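Local coordinates for protein DNA photolyase (Agrobacterium tumefaciens, PDB 4U63) that probably repairs cyclobutane pyrimidine dimers in ultraviolet-damaged DNA with light, using a bound FAD and a methenyltetrahydrofolate antenna chromophore, at residues Asn40-His49 against Ala112-Arg120. Sequence-based numbering, arbitrary orientation.
Sequences NLALLAAVEH and ADTVVWNRR. With SO4 (sulfate ion), chain D; SO4 (sulfate ion), chain E.
D113 OD1 lies at the edge of the H49 imidazole, the ring and carboxylate planes nearly perpendicular (87°). H49 NE2 donates to D113 OD1 at 2.8 Å; the oxygen accepts on its syn lone pair and lies 17° out of the ring plane. The same oxygen is met from above the carboxylate plane by OG1 of T114, which donates a hydrogen bond to it and so helps fix the acid's orientation. H49 points toward the strand, and its CG, anti to the backbone N, carries the ring on to D113. The R119 guanidinium turns its edge to two sulfates, probably from the crystallisation liquor.

At the other end of the helix the amides of N40 and N118 meet, their planes 52° apart. N118 ND2 gives a nearly straight bond to N40 OD1 (2.9 Å), lying above the acceptor's plane; from the opposite face L43 N donates to this oxygen, the N-cap bond of helix 41-49. Asparagine suits both places: one caps, while the other offers NH2 to N40 and to D34, and its OD1 to a weak bond from A42 N (3.3 Å) and to a water that also accepts from L41 N.

Between these polar ends the contact is mostly apolar. A42 CB rests 3.7 Å from W117 C, small enough to let the axes approach to 7.2 Å, and V116 CG2 lies against A42 O as well as the A42 methyl and, more distantly, A46 CB. V29 of neighbouring strand 27-31 continues this patch.

Helix and strand run roughly antiparallel, as expected in the Rossmann-like N-terminal domain of photolyases. The chemistry implies a buried helix start whose cap oxygen is gripped twice, while at the far end H49 NE2 carries the hydrogen shared with the carboxylate.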
# COMPACT_ATOMS: atom_id res chain seq x y z
N ASN A 40 13.69 -5.69 12.91
CA ASN A 40 13.92 -6.62 11.81
C ASN A 40 14.51 -7.90 12.38
O ASN A 40 15.72 -8.00 12.62
CB ASN A 40 14.84 -5.96 10.77
CG ASN A 40 15.06 -6.82 9.55
OD1 ASN A 40 14.97 -8.04 9.62
ND2 ASN A 40 15.35 -6.19 8.42
N LEU A 41 13.63 -8.89 12.62
CA LEU A 41 14.04 -10.13 13.30
C LEU A 41 15.02 -10.96 12.48
O LEU A 41 15.89 -11.62 13.04
CB LEU A 41 12.82 -10.98 13.69
CG LEU A 41 11.89 -10.39 14.77
CD1 LEU A 41 10.69 -11.29 15.02
CD2 LEU A 41 12.64 -10.14 16.07
N ALA A 42 14.88 -10.93 11.16
CA ALA A 42 15.83 -11.65 10.29
C ALA A 42 17.23 -11.08 10.44
O ALA A 42 18.20 -11.82 10.64
CB ALA A 42 15.38 -11.60 8.84
N LEU A 43 17.34 -9.76 10.34
CA LEU A 43 18.64 -9.09 10.50
C LEU A 43 19.24 -9.35 11.89
O LEU A 43 20.43 -9.63 12.02
CB LEU A 43 18.51 -7.60 10.24
CG LEU A 43 19.81 -6.79 10.27
CD1 LEU A 43 20.79 -7.23 9.20
CD2 LEU A 43 19.49 -5.32 10.11
N LEU A 44 18.41 -9.25 12.92
CA LEU A 44 18.85 -9.57 14.29
C LEU A 44 19.32 -11.01 14.43
O LEU A 44 20.31 -11.28 15.11
CB LEU A 44 17.75 -9.25 15.31
CG LEU A 44 17.46 -7.74 15.46
CD1 LEU A 44 16.21 -7.52 16.29
CD2 LEU A 44 18.64 -6.98 16.06
N ALA A 45 18.62 -11.93 13.78
CA ALA A 45 19.07 -13.33 13.71
C ALA A 45 20.45 -13.46 13.07
O ALA A 45 21.30 -14.22 13.54
CB ALA A 45 18.06 -14.17 12.95
N ALA A 46 20.68 -12.71 11.99
CA ALA A 46 21.98 -12.71 11.32
C ALA A 46 23.09 -12.19 12.25
O ALA A 46 24.20 -12.73 12.27
CB ALA A 46 21.93 -11.89 10.04
N VAL A 47 22.78 -11.17 13.04
CA VAL A 47 23.74 -10.63 14.01
C VAL A 47 24.01 -11.68 15.10
O VAL A 47 25.17 -11.91 15.47
CB VAL A 47 23.25 -9.30 14.62
CG1 VAL A 47 24.15 -8.85 15.77
CG2 VAL A 47 23.22 -8.23 13.55
N GLU A 48 22.96 -12.33 15.59
CA GLU A 48 23.10 -13.36 16.62
C GLU A 48 23.90 -14.55 16.12
O GLU A 48 24.69 -15.15 16.86
CB GLU A 48 21.73 -13.81 17.12
CG GLU A 48 21.76 -14.82 18.27
CD GLU A 48 22.49 -14.32 19.50
OE1 GLU A 48 22.41 -13.12 19.82
OE2 GLU A 48 23.16 -15.14 20.17
N HIS A 49 23.69 -14.89 14.85
CA HIS A 49 24.43 -15.96 14.17
C HIS A 49 25.95 -15.76 14.23
O HIS A 49 26.70 -16.73 14.33
CB HIS A 49 23.95 -16.02 12.71
CG HIS A 49 24.65 -17.02 11.86
ND1 HIS A 49 25.90 -16.80 11.33
CD2 HIS A 49 24.26 -18.24 11.42
CE1 HIS A 49 26.26 -17.85 10.61
NE2 HIS A 49 25.28 -18.73 10.65
N ALA A 112 28.64 -19.08 3.20
CA ALA A 112 27.54 -18.90 4.15
C ALA A 112 26.86 -20.22 4.44
O ALA A 112 26.72 -21.06 3.55
CB ALA A 112 26.51 -17.90 3.61
N ASP A 113 26.45 -20.43 5.69
CA ASP A 113 25.74 -21.66 6.06
C ASP A 113 24.25 -21.41 6.33
O ASP A 113 23.52 -22.35 6.61
CB ASP A 113 26.41 -22.35 7.26
CG ASP A 113 26.29 -21.56 8.55
OD1 ASP A 113 25.65 -20.48 8.56
OD2 ASP A 113 26.86 -22.03 9.57
N THR A 114 23.82 -20.14 6.25
CA THR A 114 22.47 -19.76 6.59
C THR A 114 21.95 -18.67 5.67
O THR A 114 22.69 -17.75 5.28
CB THR A 114 22.41 -19.27 8.07
OG1 THR A 114 22.88 -20.29 8.94
CG2 THR A 114 20.98 -18.88 8.50
N VAL A 115 20.67 -18.77 5.33
CA VAL A 115 19.94 -17.71 4.67
C VAL A 115 18.76 -17.37 5.57
O VAL A 115 18.04 -18.26 6.00
CB VAL A 115 19.40 -18.09 3.28
CG1 VAL A 115 18.69 -16.90 2.64
CG2 VAL A 115 20.53 -18.59 2.38
N VAL A 116 18.58 -16.08 5.85
CA VAL A 116 17.42 -15.61 6.57
C VAL A 116 16.63 -14.60 5.76
O VAL A 116 17.18 -13.88 4.91
CB VAL A 116 17.79 -14.99 7.94
CG1 VAL A 116 18.45 -16.03 8.83
CG2 VAL A 116 18.70 -13.76 7.77
N TRP A 117 15.33 -14.55 6.04
CA TRP A 117 14.47 -13.53 5.50
C TRP A 117 13.26 -13.30 6.39
O TRP A 117 12.92 -14.11 7.24
CB TRP A 117 14.01 -13.87 4.07
CG TRP A 117 13.21 -15.17 3.87
CD1 TRP A 117 11.92 -15.42 4.28
CD2 TRP A 117 13.62 -16.34 3.15
NE1 TRP A 117 11.53 -16.68 3.88
CE2 TRP A 117 12.56 -17.27 3.19
CE3 TRP A 117 14.81 -16.70 2.49
CZ2 TRP A 117 12.63 -18.53 2.59
CZ3 TRP A 117 14.88 -17.96 1.89
CH2 TRP A 117 13.80 -18.86 1.94
N ASN A 118 12.62 -12.15 6.18
CA ASN A 118 11.36 -11.86 6.82
C ASN A 118 10.23 -12.39 5.96
O ASN A 118 10.22 -12.19 4.73
CB ASN A 118 11.23 -10.36 7.04
CG ASN A 118 12.23 -9.87 8.06
OD1 ASN A 118 12.28 -10.38 9.18
ND2 ASN A 118 13.04 -8.90 7.69
N ARG A 119 9.29 -13.06 6.60
CA ARG A 119 8.15 -13.65 5.92
C ARG A 119 7.37 -12.58 5.18
O ARG A 119 7.27 -11.42 5.64
CB ARG A 119 7.23 -14.36 6.91
CG ARG A 119 7.84 -15.58 7.52
CD ARG A 119 7.01 -16.07 8.69
NE ARG A 119 7.76 -17.07 9.44
CZ ARG A 119 7.54 -17.41 10.71
NH1 ARG A 119 6.57 -16.82 11.42
NH2 ARG A 119 8.29 -18.34 11.27
N ARG A 120 6.85 -12.97 4.03
CA ARG A 120 5.93 -12.15 3.26
C ARG A 120 4.68 -12.97 3.14
O ARG A 120 4.74 -14.17 2.90
CB ARG A 120 6.50 -11.76 1.89
CG ARG A 120 6.91 -12.91 1.00
CD ARG A 120 7.64 -12.39 -0.22
NE ARG A 120 8.31 -13.46 -0.96
CZ ARG A 120 9.01 -13.30 -2.08
NH1 ARG A 120 9.14 -12.09 -2.63
NH2 ARG A 120 9.58 -14.34 -2.66
S SO4 D . 7.39 -18.47 14.82
O1 SO4 D . 7.74 -19.37 13.70
O2 SO4 D . 8.51 -18.40 15.77
O3 SO4 D . 6.20 -19.01 15.51
O4 SO4 D . 7.08 -17.11 14.31
S SO4 E . 10.93 -21.13 9.51
O1 SO4 E . 10.94 -22.60 9.41
O2 SO4 E . 12.23 -20.62 9.98
O3 SO4 E . 10.63 -20.60 8.17
O4 SO4 E . 9.89 -20.72 10.48
O HOH W 1 11.04 -8.83 11.28